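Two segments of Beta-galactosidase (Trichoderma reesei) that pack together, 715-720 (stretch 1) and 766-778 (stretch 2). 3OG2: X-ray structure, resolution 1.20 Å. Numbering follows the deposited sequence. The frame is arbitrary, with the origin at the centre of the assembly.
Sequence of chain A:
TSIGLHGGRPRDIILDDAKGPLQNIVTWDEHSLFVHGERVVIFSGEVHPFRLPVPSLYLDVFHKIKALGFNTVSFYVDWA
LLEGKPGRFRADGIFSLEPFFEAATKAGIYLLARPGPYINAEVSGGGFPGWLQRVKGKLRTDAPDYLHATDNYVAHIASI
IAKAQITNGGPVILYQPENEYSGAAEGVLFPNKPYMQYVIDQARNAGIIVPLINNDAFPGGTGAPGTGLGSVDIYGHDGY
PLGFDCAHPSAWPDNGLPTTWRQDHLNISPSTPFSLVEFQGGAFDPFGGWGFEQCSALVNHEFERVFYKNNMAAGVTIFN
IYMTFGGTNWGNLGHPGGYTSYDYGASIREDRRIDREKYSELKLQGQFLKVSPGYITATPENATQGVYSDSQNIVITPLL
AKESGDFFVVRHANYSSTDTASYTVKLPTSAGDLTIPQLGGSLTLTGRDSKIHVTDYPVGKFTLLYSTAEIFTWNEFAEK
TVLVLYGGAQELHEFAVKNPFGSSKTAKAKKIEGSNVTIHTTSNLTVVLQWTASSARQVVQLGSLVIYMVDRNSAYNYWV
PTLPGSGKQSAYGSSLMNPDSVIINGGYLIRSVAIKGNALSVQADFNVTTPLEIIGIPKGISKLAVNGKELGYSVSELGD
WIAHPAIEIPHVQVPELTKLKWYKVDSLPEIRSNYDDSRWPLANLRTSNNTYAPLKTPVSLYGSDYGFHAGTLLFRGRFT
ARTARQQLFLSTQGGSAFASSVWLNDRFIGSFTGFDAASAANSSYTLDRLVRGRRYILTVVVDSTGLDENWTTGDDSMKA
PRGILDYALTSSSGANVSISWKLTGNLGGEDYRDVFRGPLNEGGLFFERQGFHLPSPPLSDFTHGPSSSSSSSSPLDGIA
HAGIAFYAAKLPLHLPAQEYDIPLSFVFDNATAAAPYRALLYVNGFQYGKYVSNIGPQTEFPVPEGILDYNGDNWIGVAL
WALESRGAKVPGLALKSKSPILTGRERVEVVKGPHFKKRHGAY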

# COMPACT_ATOMS: atom_id res chain seq x y z
N PHE A 715 15.66 -19.19 24.19
CA PHE A 715 17.00 -19.46 24.69
C PHE A 715 16.91 -20.37 25.90
O PHE A 715 15.99 -20.21 26.71
CB PHE A 715 17.72 -18.18 25.15
CG PHE A 715 17.85 -17.19 24.01
CD1 PHE A 715 16.80 -16.32 23.66
CD2 PHE A 715 19.02 -17.14 23.28
CE1 PHE A 715 16.94 -15.50 22.55
CE2 PHE A 715 19.23 -16.30 22.19
CZ PHE A 715 18.16 -15.50 21.85
N ARG A 716 17.85 -21.29 26.03
CA ARG A 716 17.87 -22.17 27.22
C ARG A 716 19.27 -22.07 27.82
O ARG A 716 20.26 -22.36 27.13
CB ARG A 716 17.55 -23.63 26.84
CG ARG A 716 16.06 -23.71 26.52
CD ARG A 716 15.67 -25.05 26.06
NE ARG A 716 15.92 -26.19 26.92
CZ ARG A 716 15.14 -26.55 27.93
NH1 ARG A 716 14.10 -25.78 28.27
NH2 ARG A 716 15.35 -27.66 28.64
N GLY A 717 19.32 -21.57 29.05
CA GLY A 717 20.58 -21.37 29.71
C GLY A 717 20.76 -22.30 30.90
O GLY A 717 19.95 -22.26 31.86
N ARG A 718 21.80 -23.14 30.87
CA ARG A 718 22.09 -24.06 31.95
C ARG A 718 23.09 -23.45 32.94
O ARG A 718 24.13 -22.90 32.50
CB ARG A 718 22.73 -25.33 31.40
CG ARG A 718 21.75 -26.31 30.81
CD ARG A 718 22.49 -27.36 30.01
NE ARG A 718 21.68 -28.50 29.59
CZ ARG A 718 20.77 -28.50 28.63
NH1 ARG A 718 20.51 -27.37 27.94
NH2 ARG A 718 20.10 -29.62 28.34
N PHE A 719 22.83 -23.59 34.22
CA PHE A 719 23.82 -23.20 35.21
C PHE A 719 23.76 -24.17 36.39
O PHE A 719 22.72 -24.85 36.59
CB PHE A 719 23.61 -21.76 35.72
CG PHE A 719 22.35 -21.52 36.54
CD1 PHE A 719 21.16 -21.11 35.90
CD2 PHE A 719 22.36 -21.67 37.93
CE1 PHE A 719 20.04 -20.87 36.71
CE2 PHE A 719 21.25 -21.46 38.71
CZ PHE A 719 20.07 -21.03 38.08
N THR A 720 24.83 -24.19 37.18
CA THR A 720 24.82 -24.96 38.45
C THR A 720 24.69 -24.01 39.59
O THR A 720 25.43 -23.05 39.69
CB THR A 720 26.17 -25.71 38.51
OG1 THR A 720 26.23 -26.60 37.38
CG2 THR A 720 26.19 -26.48 39.84
N THR A 766 15.05 -12.53 40.95
CA THR A 766 15.69 -13.35 41.95
C THR A 766 15.36 -14.81 41.66
O THR A 766 14.18 -15.15 41.41
CB THR A 766 15.16 -12.99 43.35
OG1 THR A 766 15.48 -11.60 43.59
CG2 THR A 766 15.79 -13.83 44.44
N LEU A 767 16.39 -15.64 41.69
CA LEU A 767 16.20 -17.09 41.52
C LEU A 767 16.42 -17.68 42.92
O LEU A 767 17.56 -17.83 43.35
CB LEU A 767 17.12 -17.70 40.48
CG LEU A 767 17.17 -16.95 39.11
CD1 LEU A 767 18.21 -17.64 38.21
CD2 LEU A 767 15.80 -16.88 38.46
N ASP A 768 15.32 -17.96 43.61
CA ASP A 768 15.43 -18.38 45.00
C ASP A 768 15.17 -19.85 45.21
O ASP A 768 14.63 -20.53 44.31
CB ASP A 768 14.35 -17.60 45.78
CG ASP A 768 14.66 -17.53 47.26
OD1 ASP A 768 15.78 -17.81 47.75
OD2 ASP A 768 13.70 -17.18 47.99
N ARG A 769 15.54 -20.36 46.40
CA ARG A 769 15.19 -21.70 46.83
C ARG A 769 15.86 -22.74 45.94
O ARG A 769 15.29 -23.81 45.65
CB ARG A 769 13.68 -21.89 46.89
CG ARG A 769 13.09 -20.90 47.92
CD ARG A 769 11.57 -21.04 48.05
NE ARG A 769 10.87 -20.53 46.86
CZ ARG A 769 10.26 -21.33 46.01
NH1 ARG A 769 10.27 -22.64 46.20
NH2 ARG A 769 9.66 -20.83 44.97
N LEU A 770 17.09 -22.44 45.54
CA LEU A 770 17.87 -23.40 44.72
C LEU A 770 18.65 -24.38 45.59
O LEU A 770 19.09 -24.01 46.71
CB LEU A 770 18.90 -22.65 43.83
CG LEU A 770 18.33 -21.46 43.06
CD1 LEU A 770 19.48 -20.77 42.32
CD2 LEU A 770 17.25 -21.89 42.08
N VAL A 771 18.84 -25.58 45.03
CA VAL A 771 19.65 -26.60 45.69
C VAL A 771 21.09 -26.43 45.23
O VAL A 771 21.38 -26.60 44.03
CB VAL A 771 19.12 -27.98 45.32
CG1 VAL A 771 20.02 -29.08 45.94
CG2 VAL A 771 17.68 -28.09 45.82
N ARG A 772 21.98 -26.09 46.15
CA ARG A 772 23.37 -25.90 45.73
C ARG A 772 23.93 -27.12 45.02
O ARG A 772 23.73 -28.27 45.49
CB ARG A 772 24.24 -25.54 46.95
CG ARG A 772 24.01 -24.21 47.62
CD ARG A 772 24.76 -23.97 48.89
NE ARG A 772 26.05 -24.62 49.02
CZ ARG A 772 27.08 -24.04 49.66
NH1 ARG A 772 26.97 -22.83 50.21
NH2 ARG A 772 28.23 -24.71 49.74
N GLY A 773 24.67 -26.86 43.94
CA GLY A 773 25.22 -27.98 43.20
C GLY A 773 24.32 -28.59 42.13
O GLY A 773 24.78 -29.37 41.29
N ARG A 774 23.03 -28.24 42.11
CA ARG A 774 22.10 -28.81 41.14
C ARG A 774 22.11 -27.96 39.90
O ARG A 774 22.31 -26.74 39.97
CB ARG A 774 20.71 -28.87 41.79
CG ARG A 774 19.65 -29.52 40.92
CD ARG A 774 18.33 -29.67 41.68
NE ARG A 774 18.50 -30.66 42.76
CZ ARG A 774 17.44 -31.18 43.39
NH1 ARG A 774 16.22 -30.77 43.04
NH2 ARG A 774 17.46 -32.08 44.35
N ARG A 775 21.92 -28.56 38.75
CA ARG A 775 21.79 -27.85 37.49
C ARG A 775 20.34 -27.42 37.27
O ARG A 775 19.38 -28.15 37.51
CB ARG A 775 22.18 -28.80 36.35
CG ARG A 775 22.16 -28.03 35.00
CD ARG A 775 22.90 -28.85 33.96
NE ARG A 775 24.28 -28.40 33.76
CZ ARG A 775 25.10 -28.94 32.86
NH1 ARG A 775 24.66 -29.94 32.09
NH2 ARG A 775 26.35 -28.52 32.69
N TYR A 776 20.21 -26.19 36.82
CA TYR A 776 18.96 -25.57 36.48
C TYR A 776 18.97 -25.07 35.04
O TYR A 776 20.05 -24.80 34.50
CB TYR A 776 18.72 -24.31 37.40
CG TYR A 776 18.39 -24.79 38.79
CD1 TYR A 776 19.42 -25.06 39.70
CD2 TYR A 776 17.07 -24.97 39.19
CE1 TYR A 776 19.13 -25.49 40.99
CE2 TYR A 776 16.76 -25.43 40.47
CZ TYR A 776 17.81 -25.69 41.36
OH TYR A 776 17.54 -26.15 42.61
N ILE A 777 17.79 -24.94 34.46
CA ILE A 777 17.72 -24.44 33.08
C ILE A 777 16.77 -23.24 33.02
O ILE A 777 15.59 -23.39 33.37
CB ILE A 777 17.25 -25.53 32.07
CG1 ILE A 777 18.18 -26.73 32.13
CG2 ILE A 777 17.18 -24.92 30.69
CD1 ILE A 777 17.77 -27.87 31.18
N LEU A 778 17.29 -22.12 32.59
CA LEU A 778 16.45 -20.95 32.31
C LEU A 778 15.91 -21.07 30.91
O LEU A 778 16.65 -21.29 29.97
CB LEU A 778 17.32 -19.70 32.44
CG LEU A 778 17.68 -19.32 33.85
CD1 LEU A 778 18.88 -18.38 33.85
CD2 LEU A 778 16.51 -18.66 34.58
O HOH W 1 25.57 -26.32 34.46

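An antiparallel pair of β-strands offers two different surfaces to its surroundings, and what fills each one is decided residue by residue. The pairing of 715-720 with 775-778 in this β-galactosidase is a compact example. The strands run at 159° to each other and are joined by two rings of backbone hydrogen bonds. In one, Gly 717 N donates to Leu 778 O and Leu 778 N to Gly 717 O, both at 2.8 Å; in the other, Phe 719 N reaches Tyr 776 O at 3.0 Å and Tyr 776 N reaches Phe 719 O at 2.9 Å. The same carbonyls also receive CA-H groups, the shortest such contact being Arg 716 CA to Leu 778 O at 3.1 Å.

On the buried face, which carries Gly 717, Phe 719, Tyr 776 and Leu 778, the principal bump is the Phe 719 ring. With chi1 at 67° (p) the end of its side chain comes nearer the second stretch and the ring enters a hollow assembled from both of that stretch's strands and the loop between them. Tyr 776 CB lies over one face of the ring, 3.6 Å from Phe 719 CZ. Leu 770 CD1 sits at the ring edge, 4.1 Å from Phe 719 CE2, while Leu 767 CD1 approaches Phe 719 CZ to 3.9 Å and Leu 778 CD1 approaches Phe 719 CE1 to 4.0 Å. A flat aromatic suits a cavity lined so largely by methyl groups. The Tyr 776 ring leads away, nearly parallel to that of Phe 719 but slid aside, and its hydroxyl accepts a hydrogen bond from Val 771 N (2.8 Å to Tyr 776 OH), tying the loop back to the strand. Gly 717 adds no bump: an ideal CB there would lie 4.1 Å from Leu 778 CB.

The other face, which carries Arg 718, Thr 720, Arg 775 and Ile 777, is more open and is dominated by long arginine chains around one branched aliphatic residue. Ile 777 is its apolar ridge, with its CD1 over one face of the Arg 718 guanidinium and its CG1 3.8 Å from Arg 718 CG; its CG2 lies over a face of the Arg 716 guanidinium. Arginine suits such a site because its flat end can cover an aliphatic branch while its nitrogens find partners elsewhere in the structure. Beyond, Arg 718 CD covers a face of the Arg 775 guanidinium, although the like charges come close, with Arg 718 NE 4.1 Å from Arg 775 NH1. Between Thr 720 and Arg 775 a water fills the gap, 3.0 Å from Thr 720 OG1 and accepting from Arg 775 NE at 2.5 Å.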